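Long-range contacts in endoglucanase (Ganoderma lucidum, PDB 5D8Z), which probably hydrolyses internal beta-1,4-glucosidic bonds of cellulose and related beta-glucans, as a family 5 glycoside hydrolase: residues Val74-Val79 with Val307-Gly312; His120-Phe125 with Met162-Asp167; Glu206-Asn211 with Phe232-Tyr237; Lys236-Asp241 with Thr275-Gly280. All coordinates share one frame; numbering follows the deposited sequence.

Interaction 1: residues Val74-Val79 with Val307-Gly312; sequences VFRLPV and VGWAAG
Arg76 NH1, which comes within 4.3 Å of Trp309 CZ3, is gripped by a carboxylate and a side-chain amide from two other strands: it forms a salt bridge with Glu276 OE2 and a hydrogen bond with Asn28 OD1. Asp118 and Asn163 hold NH2 in a similar way, so the guanidinium is fixed from several directions inside the barrel. CG stands anti to the backbone N (chi1 -174°) and the chain runs extended to NE, which carries the charged end well away from its own strand. Trp309 CZ3 meets the guanidinium near its plane, at the edge, while the root of the arginine packs on Val307: Arg76 CB lies 4.0 Å from Val307 CG1. Val307 uses its two methyls on different neighbours, since Val307 CG2 reaches Val74 CG1 at 4.4 Å. Further up the strand, Pro78 CG sits at the edge of the indole, 4.1 Å from Trp309 CZ3. No hydrogen bond joins the two segments; they meet through side chains alone. In the eight-stranded parallel (beta/alpha)8 barrel, strand 24-30 runs between strands 74-79 and 303-312, and Phe75 and Leu77 turn outward onto helix 95-110, Phe75 also onto helix 59-68.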
# COMPACT_ATOMS: atom_id res chain seq x y z
N VAL A 74 0.49 6.66 -9.46
CA VAL A 74 -0.05 6.60 -8.11
C VAL A 74 1.13 6.52 -7.12
O VAL A 74 2.19 6.03 -7.46
CB VAL A 74 -0.94 5.36 -7.96
CG1 VAL A 74 -0.13 4.09 -8.13
CG2 VAL A 74 -1.65 5.31 -6.63
N PHE A 75 0.92 6.97 -5.89
CA PHE A 75 1.90 6.80 -4.82
C PHE A 75 1.24 6.27 -3.60
O PHE A 75 0.09 6.54 -3.33
CB PHE A 75 2.65 8.10 -4.55
CG PHE A 75 3.38 8.57 -5.76
CD1 PHE A 75 4.42 7.81 -6.27
CD2 PHE A 75 2.96 9.67 -6.44
CE1 PHE A 75 5.07 8.18 -7.44
CE2 PHE A 75 3.60 10.07 -7.61
CZ PHE A 75 4.66 9.32 -8.11
N ARG A 76 1.99 5.49 -2.85
CA ARG A 76 1.45 4.91 -1.68
C ARG A 76 2.15 5.54 -0.51
O ARG A 76 3.37 5.57 -0.48
CB ARG A 76 1.68 3.42 -1.70
CG ARG A 76 1.01 2.71 -0.56
CD ARG A 76 0.93 1.25 -0.86
NE ARG A 76 0.28 0.49 0.19
CZ ARG A 76 0.93 -0.22 1.10
NH1 ARG A 76 2.26 -0.23 1.16
NH2 ARG A 76 0.23 -0.92 1.98
N LEU A 77 1.37 6.00 0.46
CA LEU A 77 1.84 6.88 1.52
C LEU A 77 1.57 6.26 2.87
O LEU A 77 0.53 6.53 3.50
CB LEU A 77 1.09 8.21 1.49
CG LEU A 77 1.01 8.98 0.18
CD1 LEU A 77 0.32 10.30 0.47
CD2 LEU A 77 2.39 9.17 -0.40
N PRO A 78 2.52 5.44 3.35
CA PRO A 78 2.34 4.74 4.62
C PRO A 78 2.29 5.66 5.82
O PRO A 78 3.12 6.56 5.94
CB PRO A 78 3.55 3.84 4.71
CG PRO A 78 4.06 3.73 3.31
CD PRO A 78 3.77 5.05 2.69
N VAL A 79 1.31 5.45 6.69
CA VAL A 79 1.28 6.17 7.96
C VAL A 79 0.62 5.33 9.04
O VAL A 79 -0.28 4.61 8.76
CB VAL A 79 0.53 7.50 7.82
CG1 VAL A 79 -0.93 7.29 7.50
CG2 VAL A 79 0.68 8.30 9.11
N VAL A 307 2.96 -1.38 -7.18
CA VAL A 307 3.58 -0.22 -6.53
C VAL A 307 4.85 -0.70 -5.87
O VAL A 307 4.82 -1.62 -5.06
CB VAL A 307 2.68 0.38 -5.46
CG1 VAL A 307 3.22 1.73 -4.98
CG2 VAL A 307 1.28 0.57 -5.99
N GLY A 308 5.96 -0.08 -6.22
CA GLY A 308 7.26 -0.58 -5.79
C GLY A 308 7.64 -0.12 -4.40
O GLY A 308 7.38 1.01 -4.03
N TRP A 309 8.23 -1.01 -3.62
CA TRP A 309 8.51 -0.70 -2.25
C TRP A 309 9.88 -0.16 -2.18
O TRP A 309 10.84 -0.90 -2.39
CB TRP A 309 8.41 -1.87 -1.28
CG TRP A 309 8.84 -1.42 0.07
CD1 TRP A 309 10.06 -1.62 0.64
CD2 TRP A 309 8.10 -0.63 1.00
NE1 TRP A 309 10.13 -1.00 1.86
CE2 TRP A 309 8.94 -0.40 2.12
CE3 TRP A 309 6.79 -0.12 1.01
CZ2 TRP A 309 8.52 0.32 3.24
CZ3 TRP A 309 6.37 0.60 2.13
CH2 TRP A 309 7.24 0.81 3.23
N ALA A 310 9.90 1.18 -2.10
CA ALA A 310 10.64 1.94 -1.16
C ALA A 310 11.40 3.10 -1.71
O ALA A 310 12.58 2.98 -1.97
CB ALA A 310 11.59 1.05 -0.43
N ALA A 311 10.75 4.24 -1.79
CA ALA A 311 11.43 5.50 -1.95
C ALA A 311 11.07 6.37 -0.75
O ALA A 311 10.79 5.84 0.32
CB ALA A 311 11.04 6.15 -3.25
N GLY A 312 11.03 7.68 -0.90
CA GLY A 312 10.79 8.53 0.28
C GLY A 312 12.09 8.75 1.02
O GLY A 312 13.07 9.20 0.42

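Interaction 2: residues His120-Phe125 with Met162-Asp167; sequences HNYARF and MNEPHD. With BGC (beta-D-glucopyranose), chain C.
With CG anti to the backbone N (chi1 179°), Asn163 lays its amide over the ring of His120, and with CG beside its backbone N, Tyr122 brings a ring face to the same amide. The contact joins the loops that follow the third and fourth strands of the TIM barrel, where the consecutive Asn163-Glu164 pair is a family 5 hallmark. Ring and amide of His120 and Asn163 are stacked, their planes 15° apart, with Asn163 ND2 3.2 Å from His120 CE1; the amide stands nearly upright on Tyr122, its ND2 3.7 Å from Tyr122 CE2 toward the rim. The other ends are tied elsewhere: His120 ND1 to Asp118, Asn163 OD1 to Arg76. Glu164 extends into the glycan pocket, where OE1 accepts O4 of the chain C glucose at 3.1 Å, and His235 bonds OE2. Residues Asn121-Arg124 form a type I' turn; inside it, Ala123 N makes a weak hydrogen bond of 3.1 Å to Met162 SD. At the last position of the turn, Arg124 lays its guanidinium flat on the imidazole of His166, centres 4.3 Å apart. The His166 ring also stacks with Trp202, and His166 ND1 donates to Asp167 OD2. End-on, NH1 and NH2 of Arg124 both reach His166 O from one face of its carbonyl plane, at 2.8 and 3.2 Å, and Arg124 NH1 also donates to Tyr122 O at 3.0 Å.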
# COMPACT_ATOMS: atom_id res chain seq x y z
N HIS A 120 -0.62 1.78 8.19
CA HIS A 120 0.47 0.81 8.20
C HIS A 120 0.61 0.07 9.52
O HIS A 120 1.65 0.08 10.14
CB HIS A 120 1.76 1.53 7.90
CG HIS A 120 2.74 0.70 7.15
ND1 HIS A 120 2.70 0.56 5.77
CD2 HIS A 120 3.80 -0.03 7.57
CE1 HIS A 120 3.69 -0.21 5.38
NE2 HIS A 120 4.36 -0.59 6.45
N ASN A 121 -0.44 -0.63 9.93
CA ASN A 121 -0.48 -1.23 11.25
C ASN A 121 -0.51 -2.74 11.41
O ASN A 121 -0.56 -3.20 12.54
CB ASN A 121 -1.64 -0.66 12.00
CG ASN A 121 -1.24 0.52 12.80
OD1 ASN A 121 -1.09 0.43 14.01
ND2 ASN A 121 -0.98 1.61 12.13
N TYR A 122 -0.46 -3.53 10.32
CA TYR A 122 -0.40 -5.00 10.45
C TYR A 122 -1.60 -5.54 11.22
O TYR A 122 -1.50 -6.48 11.99
CB TYR A 122 0.91 -5.41 11.13
CG TYR A 122 2.10 -4.79 10.47
CD1 TYR A 122 2.57 -3.52 10.85
CD2 TYR A 122 2.76 -5.44 9.41
CE1 TYR A 122 3.66 -2.94 10.21
CE2 TYR A 122 3.86 -4.88 8.80
CZ TYR A 122 4.31 -3.63 9.20
OH TYR A 122 5.39 -3.07 8.57
N ALA A 123 -2.74 -4.90 11.01
CA ALA A 123 -3.99 -5.26 11.68
C ALA A 123 -3.92 -5.19 13.19
O ALA A 123 -4.80 -5.72 13.87
CB ALA A 123 -4.47 -6.65 11.24
N ARG A 124 -2.91 -4.52 13.72
CA ARG A 124 -2.75 -4.44 15.17
C ARG A 124 -2.68 -3.02 15.69
O ARG A 124 -2.55 -2.05 14.94
CB ARG A 124 -1.50 -5.19 15.57
CG ARG A 124 -1.64 -6.67 15.46
CD ARG A 124 -0.29 -7.32 15.38
NE ARG A 124 -0.46 -8.75 15.52
CZ ARG A 124 -0.76 -9.58 14.53
NH1 ARG A 124 -0.91 -9.14 13.29
NH2 ARG A 124 -0.90 -10.88 14.79
N PHE A 125 -2.79 -2.92 17.01
CA PHE A 125 -2.56 -1.68 17.76
C PHE A 125 -1.88 -2.09 19.07
O PHE A 125 -2.46 -2.80 19.90
CB PHE A 125 -3.88 -0.94 18.04
CG PHE A 125 -3.69 0.48 18.51
CD1 PHE A 125 -3.60 1.52 17.59
CD2 PHE A 125 -3.60 0.77 19.86
CE1 PHE A 125 -3.40 2.83 18.02
CE2 PHE A 125 -3.41 2.06 20.29
CZ PHE A 125 -3.31 3.10 19.37
N MET A 162 -5.76 -1.58 5.46
CA MET A 162 -4.77 -2.02 6.40
C MET A 162 -3.62 -2.70 5.75
O MET A 162 -3.79 -3.56 4.90
CB MET A 162 -5.39 -2.99 7.39
CG MET A 162 -4.40 -3.57 8.39
SD MET A 162 -3.60 -2.37 9.46
CE MET A 162 -5.03 -1.58 10.19
N ASN A 163 -2.42 -2.36 6.21
CA ASN A 163 -1.22 -2.89 5.64
C ASN A 163 -0.83 -4.21 6.26
O ASN A 163 -0.71 -4.31 7.46
CB ASN A 163 -0.08 -1.95 5.89
CG ASN A 163 1.20 -2.47 5.33
OD1 ASN A 163 1.37 -2.52 4.12
ND2 ASN A 163 2.10 -2.88 6.20
N GLU A 164 -0.60 -5.20 5.42
CA GLU A 164 -0.03 -6.51 5.81
C GLU A 164 -0.52 -7.21 7.07
O GLU A 164 0.27 -7.54 7.95
CB GLU A 164 1.49 -6.43 5.80
CG GLU A 164 2.04 -6.40 4.40
CD GLU A 164 3.56 -6.50 4.35
OE1 GLU A 164 4.19 -6.42 5.42
OE2 GLU A 164 4.13 -6.66 3.22
N PRO A 165 -1.82 -7.50 7.16
CA PRO A 165 -2.26 -8.39 8.22
C PRO A 165 -1.49 -9.71 8.18
O PRO A 165 -1.19 -10.23 7.11
CB PRO A 165 -3.72 -8.66 7.89
CG PRO A 165 -4.15 -7.62 6.90
CD PRO A 165 -2.92 -6.99 6.32
N HIS A 166 -1.14 -10.22 9.35
CA HIS A 166 -0.41 -11.44 9.43
C HIS A 166 -0.72 -12.10 10.74
O HIS A 166 -1.19 -11.45 11.65
CB HIS A 166 1.07 -11.19 9.30
CG HIS A 166 1.68 -10.55 10.50
ND1 HIS A 166 2.11 -11.27 11.59
CD2 HIS A 166 1.97 -9.26 10.77
CE1 HIS A 166 2.62 -10.45 12.48
NE2 HIS A 166 2.55 -9.22 12.01
N ASP A 167 -0.47 -13.40 10.79
CA ASP A 167 -0.80 -14.28 11.91
C ASP A 167 -2.11 -13.90 12.65
O ASP A 167 -2.15 -13.81 13.89
CB ASP A 167 0.40 -14.41 12.85
CG ASP A 167 1.69 -14.82 12.11
OD1 ASP A 167 1.72 -15.96 11.58
OD2 ASP A 167 2.67 -14.02 12.04
C2 BGC C . 8.83 -8.65 6.87
C3 BGC C . 8.34 -7.29 6.33
C4 BGC C . 7.74 -7.38 4.93
C5 BGC C . 6.74 -8.55 4.85
C6 BGC C . 6.32 -8.83 3.41
C1 BGC C . 7.87 -9.85 6.63
O2 BGC C . 9.05 -8.50 8.27
O3 BGC C . 9.40 -6.32 6.21
O4 BGC C . 7.21 -6.07 4.62
O5 BGC C . 7.27 -9.80 5.32
O6 BGC C . 6.74 -10.13 2.97

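Interaction 3: residues Glu206-Asn211 with Phe232-Tyr237. With BGC (beta-D-glucopyranose), chain C.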
# COMPACT_ATOMS: atom_id res chain seq x y z
N GLU A 206 0.68 -15.22 -2.86
CA GLU A 206 0.80 -16.66 -3.04
C GLU A 206 -0.24 -17.44 -2.25
O GLU A 206 -0.73 -18.45 -2.71
CB GLU A 206 2.19 -17.10 -2.60
CG GLU A 206 2.49 -18.58 -2.76
CD GLU A 206 3.94 -18.80 -3.15
OE1 GLU A 206 4.44 -18.07 -4.05
OE2 GLU A 206 4.60 -19.71 -2.59
N THR A 207 -0.59 -16.97 -1.06
CA THR A 207 -1.54 -17.70 -0.22
C THR A 207 -2.90 -17.04 -0.19
O THR A 207 -3.78 -17.52 0.50
CB THR A 207 -1.04 -17.75 1.22
OG1 THR A 207 -0.92 -16.39 1.69
CG2 THR A 207 0.30 -18.44 1.28
N PHE A 208 -3.06 -15.94 -0.91
CA PHE A 208 -4.27 -15.15 -0.80
C PHE A 208 -5.56 -15.92 -0.97
O PHE A 208 -6.54 -15.64 -0.29
CB PHE A 208 -4.27 -14.01 -1.81
CG PHE A 208 -5.33 -12.98 -1.54
CD1 PHE A 208 -5.14 -12.02 -0.57
CD2 PHE A 208 -6.52 -12.98 -2.25
CE1 PHE A 208 -6.11 -11.08 -0.30
CE2 PHE A 208 -7.50 -12.03 -2.00
CZ PHE A 208 -7.29 -11.08 -1.03
N VAL A 209 -5.58 -16.87 -1.91
CA VAL A 209 -6.74 -17.76 -2.11
C VAL A 209 -6.65 -19.00 -1.21
O VAL A 209 -7.65 -19.38 -0.57
CB VAL A 209 -6.85 -18.22 -3.58
CG1 VAL A 209 -8.11 -19.06 -3.79
CG2 VAL A 209 -6.82 -17.03 -4.54
N SER A 210 -5.47 -19.64 -1.14
CA SER A 210 -5.37 -20.89 -0.42
C SER A 210 -5.64 -20.80 1.09
O SER A 210 -6.02 -21.81 1.70
CB SER A 210 -4.02 -21.56 -0.67
OG SER A 210 -2.95 -20.84 -0.12
N ASN A 211 -5.45 -19.64 1.72
CA ASN A 211 -5.66 -19.55 3.17
C ASN A 211 -7.02 -19.00 3.57
O ASN A 211 -7.31 -18.84 4.75
CB ASN A 211 -4.56 -18.72 3.86
CG ASN A 211 -4.57 -17.26 3.45
OD1 ASN A 211 -5.58 -16.70 2.99
ND2 ASN A 211 -3.42 -16.64 3.61
N PHE A 232 -8.89 -6.27 -4.13
CA PHE A 232 -8.01 -6.95 -3.21
C PHE A 232 -6.62 -6.33 -3.23
O PHE A 232 -6.18 -5.81 -4.23
CB PHE A 232 -7.99 -8.45 -3.49
CG PHE A 232 -9.34 -9.06 -3.39
CD1 PHE A 232 -9.95 -9.21 -2.15
CD2 PHE A 232 -10.06 -9.38 -4.52
CE1 PHE A 232 -11.23 -9.73 -2.05
CE2 PHE A 232 -11.35 -9.91 -4.42
CZ PHE A 232 -11.94 -10.08 -3.18
N ASP A 233 -5.98 -6.37 -2.08
CA ASP A 233 -4.73 -5.69 -1.81
C ASP A 233 -3.76 -6.81 -1.59
O ASP A 233 -3.94 -7.59 -0.67
CB ASP A 233 -4.91 -4.90 -0.50
CG ASP A 233 -3.73 -3.96 -0.19
OD1 ASP A 233 -2.73 -4.01 -0.93
OD2 ASP A 233 -3.82 -3.19 0.82
N VAL A 234 -2.75 -6.91 -2.42
CA VAL A 234 -1.76 -7.97 -2.23
C VAL A 234 -0.34 -7.45 -2.38
O VAL A 234 -0.09 -6.42 -3.01
CB VAL A 234 -2.00 -9.18 -3.16
CG1 VAL A 234 -3.44 -9.64 -3.06
CG2 VAL A 234 -1.70 -8.83 -4.61
N HIS A 235 0.58 -8.21 -1.78
CA HIS A 235 1.98 -7.88 -1.68
C HIS A 235 2.79 -9.14 -2.05
O HIS A 235 2.33 -10.26 -1.80
CB HIS A 235 2.29 -7.48 -0.25
CG HIS A 235 1.71 -6.16 0.17
ND1 HIS A 235 2.10 -5.52 1.32
CD2 HIS A 235 0.80 -5.35 -0.42
CE1 HIS A 235 1.45 -4.39 1.44
NE2 HIS A 235 0.66 -4.25 0.39
N LYS A 236 3.96 -8.93 -2.65
CA LYS A 236 4.83 -10.02 -3.14
C LYS A 236 6.25 -9.55 -3.46
O LYS A 236 6.47 -8.62 -4.28
CB LYS A 236 4.26 -10.65 -4.41
CG LYS A 236 3.85 -12.09 -4.23
CD LYS A 236 5.06 -12.99 -4.13
CE LYS A 236 4.96 -14.00 -3.01
NZ LYS A 236 6.28 -14.68 -2.88
N TYR A 237 7.22 -10.22 -2.83
CA TYR A 237 8.63 -9.87 -2.99
C TYR A 237 9.30 -10.99 -3.73
O TYR A 237 8.71 -12.04 -3.89
CB TYR A 237 9.24 -9.65 -1.61
CG TYR A 237 8.76 -8.35 -1.02
CD1 TYR A 237 9.36 -7.15 -1.38
CD2 TYR A 237 7.70 -8.30 -0.13
CE1 TYR A 237 8.95 -5.95 -0.84
CE2 TYR A 237 7.28 -7.10 0.40
CZ TYR A 237 7.91 -5.93 0.03
OH TYR A 237 7.50 -4.73 0.54
C2 BGC C . 8.83 -8.65 6.87
C3 BGC C . 8.34 -7.29 6.33
C4 BGC C . 7.74 -7.38 4.93
C5 BGC C . 6.74 -8.55 4.85
C6 BGC C . 6.32 -8.83 3.41
C1 BGC C . 7.87 -9.85 6.63
O2 BGC C . 9.05 -8.50 8.27
O3 BGC C . 9.40 -6.32 6.21
O4 BGC C . 7.21 -6.07 4.62
O5 BGC C . 7.27 -9.80 5.32
O6 BGC C . 6.74 -10.13 2.97
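Phe232 opens the contact by offering a ring face to the edge of Phe208, an offset edge-to-face pair with centroids 5.4 Å apart and planes at 64°. The tip of Phe208 does the touching, Phe208 CZ lying 3.4 Å from Phe232 CD1. One residue on, the carbonyl O of Asp233 faces Phe208 CE1 at 4.1 Å. Val234 then sends CG1, anti to its carbonyl carbon (chi1 -51°), over one face of the Phe208 ring in a CH-pi contact 4.1 Å from the centroid. An alanine in place of Phe208 would probably open a gap between the loop and the strand, leaving the Phe232 face and the Val234 methyl without their shared neighbour. Alternation along the strand turns His235 the other way. Lys236 points back to the loop: Lys236 NZ lies 4.0 Å from Glu206 OE1, opposite charges near each other but beyond a salt bridge, and a hydrogen bond from NZ goes to Asn253 OD1. Tyr237 follows, already part of the glycan pocket. Alternate residues of a (beta/alpha)8 strand serve different sides in this way: Phe232 and Val234 meet the chain leading into helix 213-218 outside the barrel, while His235 faces the sugar-binding centre.

Interaction 4: residues Lys236-Asp241 with Thr275-Gly280; sequences KYLDSD and TETGGG. With BGC (beta-D-glucopyranose), chain B; BGC (beta-D-glucopyranose), chain C.
Tyr237 crosses the end of strand 272-277 and finishes on Glu276. From CB the side chain leaves with CG anti to the carbonyl carbon (chi1 -73°), which lays the ring beside the backbone of Thr277 and Gly278. On the CD1 and CE1 side, Tyr237 CD1 lies 3.7 Å from Gly278 N and Tyr237 CE1 4.0 Å from Thr277 C, with Thr277 CA over a face. The CE2 side looks into the glycan pocket, Tyr237 CE2 standing 3.6 Å from C6 of the chain C glucose. At the tip, Tyr237 OH donates to Glu276 OE1 at 2.6 Å, meeting the carboxylate on its anti side, 24° out of the carboxylate plane. A phenylalanine here would probably leave Glu276 OE1 without this donor and the carboxylate held mainly through OE2, which forms a salt bridge with Arg76. In the TIM barrel this joins the loop after the sixth strand to the end of the seventh, where family 5 enzymes typically place a glutamate. A backbone bond and a side-chain bond reinforce the join: Lys236 N donates to Glu276 O at 3.1 Å, and the Thr277 hydroxyl, OG1, donates to the Lys236 carbonyl. Beside them, Leu238 CD1 packs against Gly278 O at 3.7 Å, and the leucine also touches helix 283-298. Farther along the loop, Asp241 O accepts a hydrogen bond of 3.0 Å from O2 of the chain B glucose.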
# COMPACT_ATOMS: atom_id res chain seq x y z
N LYS A 236 3.96 -8.93 -2.65
CA LYS A 236 4.83 -10.02 -3.14
C LYS A 236 6.25 -9.55 -3.46
O LYS A 236 6.47 -8.62 -4.28
CB LYS A 236 4.26 -10.65 -4.41
CG LYS A 236 3.85 -12.09 -4.23
CD LYS A 236 5.06 -12.99 -4.13
CE LYS A 236 4.96 -14.00 -3.01
NZ LYS A 236 6.28 -14.68 -2.88
N TYR A 237 7.22 -10.22 -2.83
CA TYR A 237 8.63 -9.87 -2.99
C TYR A 237 9.30 -10.99 -3.73
O TYR A 237 8.71 -12.04 -3.89
CB TYR A 237 9.24 -9.65 -1.61
CG TYR A 237 8.76 -8.35 -1.02
CD1 TYR A 237 9.36 -7.15 -1.38
CD2 TYR A 237 7.70 -8.30 -0.13
CE1 TYR A 237 8.95 -5.95 -0.84
CE2 TYR A 237 7.28 -7.10 0.40
CZ TYR A 237 7.91 -5.93 0.03
OH TYR A 237 7.50 -4.73 0.54
N LEU A 238 10.54 -10.79 -4.18
CA LEU A 238 11.17 -11.73 -5.10
C LEU A 238 12.28 -12.58 -4.48
O LEU A 238 13.04 -13.23 -5.19
CB LEU A 238 11.68 -10.96 -6.33
CG LEU A 238 10.57 -10.57 -7.32
CD1 LEU A 238 9.80 -9.35 -6.84
CD2 LEU A 238 11.07 -10.31 -8.74
N ASP A 239 12.36 -12.59 -3.15
CA ASP A 239 13.45 -13.31 -2.47
C ASP A 239 12.91 -14.62 -1.94
O ASP A 239 11.70 -14.81 -1.91
CB ASP A 239 14.10 -12.47 -1.37
CG ASP A 239 13.10 -11.86 -0.41
OD1 ASP A 239 11.98 -11.50 -0.84
OD2 ASP A 239 13.45 -11.69 0.77
N SER A 240 13.81 -15.53 -1.55
CA SER A 240 13.42 -16.91 -1.25
C SER A 240 12.30 -16.99 -0.22
O SER A 240 11.34 -17.76 -0.40
CB SER A 240 14.62 -17.75 -0.81
OG SER A 240 15.49 -17.01 0.03
N ASP A 241 12.40 -16.15 0.81
CA ASP A 241 11.48 -16.22 1.97
C ASP A 241 10.33 -15.19 1.97
O ASP A 241 9.71 -14.96 3.01
CB ASP A 241 12.29 -16.11 3.27
CG ASP A 241 12.87 -14.73 3.50
OD1 ASP A 241 13.14 -14.03 2.49
OD2 ASP A 241 13.05 -14.34 4.68
N THR A 275 0.21 -3.71 -4.03
CA THR A 275 0.63 -2.45 -3.44
C THR A 275 2.03 -2.46 -2.83
O THR A 275 2.51 -1.45 -2.35
CB THR A 275 -0.38 -2.01 -2.38
OG1 THR A 275 -0.76 -3.16 -1.61
CG2 THR A 275 -1.60 -1.42 -3.04
N GLU A 276 2.68 -3.60 -2.82
CA GLU A 276 4.05 -3.68 -2.35
C GLU A 276 4.80 -4.77 -3.12
O GLU A 276 4.38 -5.92 -3.17
CB GLU A 276 4.09 -3.97 -0.84
CG GLU A 276 4.49 -2.79 0.03
CD GLU A 276 4.61 -3.15 1.52
OE1 GLU A 276 5.37 -4.09 1.87
OE2 GLU A 276 3.94 -2.49 2.35
N THR A 277 5.92 -4.38 -3.72
CA THR A 277 6.87 -5.33 -4.30
C THR A 277 8.20 -4.62 -4.56
O THR A 277 8.25 -3.40 -4.66
CB THR A 277 6.38 -5.97 -5.65
OG1 THR A 277 7.30 -7.01 -6.07
CG2 THR A 277 6.26 -4.94 -6.78
N GLY A 278 9.25 -5.41 -4.69
CA GLY A 278 10.52 -4.90 -5.15
C GLY A 278 11.69 -5.85 -4.99
O GLY A 278 11.54 -7.03 -4.59
N GLY A 279 12.86 -5.31 -5.28
CA GLY A 279 14.08 -6.02 -5.06
C GLY A 279 15.32 -5.17 -5.14
O GLY A 279 15.25 -3.96 -5.30
N GLY A 280 16.46 -5.83 -5.01
CA GLY A 280 17.73 -5.13 -4.96
C GLY A 280 18.08 -4.56 -6.29
O GLY A 280 17.56 -4.96 -7.32
C2 BGC B . 7.24 -14.46 5.64
C3 BGC B . 7.50 -12.94 5.55
C4 BGC B . 7.88 -12.33 6.92
C5 BGC B . 8.76 -13.27 7.79
C6 BGC B . 8.65 -12.96 9.28
C1 BGC B . 8.42 -15.15 6.33
O1 BGC B . 8.26 -16.58 6.32
O2 BGC B . 7.03 -15.01 4.34
O3 BGC B . 6.34 -12.27 5.00
O4 BGC B . 8.59 -11.09 6.73
O5 BGC B . 8.49 -14.68 7.68
O6 BGC B . 9.25 -14.03 10.00
C2 BGC C . 8.83 -8.65 6.87
C3 BGC C . 8.34 -7.29 6.33
C4 BGC C . 7.74 -7.38 4.93
C5 BGC C . 6.74 -8.55 4.85
C6 BGC C . 6.32 -8.83 3.41
C1 BGC C . 7.87 -9.85 6.63
O2 BGC C . 9.05 -8.50 8.27
O3 BGC C . 9.40 -6.32 6.21
O4 BGC C . 7.21 -6.07 4.62
O5 BGC C . 7.27 -9.80 5.32
O6 BGC C . 6.74 -10.13 2.97

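From the N terminus, residues 74-79 open interaction 1, which closes only when strand 303-312 arrives, so its loop spans most of the barrel and contains the other three. Interaction 2 comes first within it, joining 120-125 to 162-167, the loops after the third and fourth strands, and closes before interaction 3 opens at 206-211. Interaction 3 ends on 232-237, and interaction 4 starts on the same Lys236 and Tyr237 before closing at 275-280; the two are thus consecutive rather than crossed. Ties between the contacts complete the set: interaction 1 touches each of the others from within the barrel, and interactions 2, 3 and 4 all meet the chain C glucose.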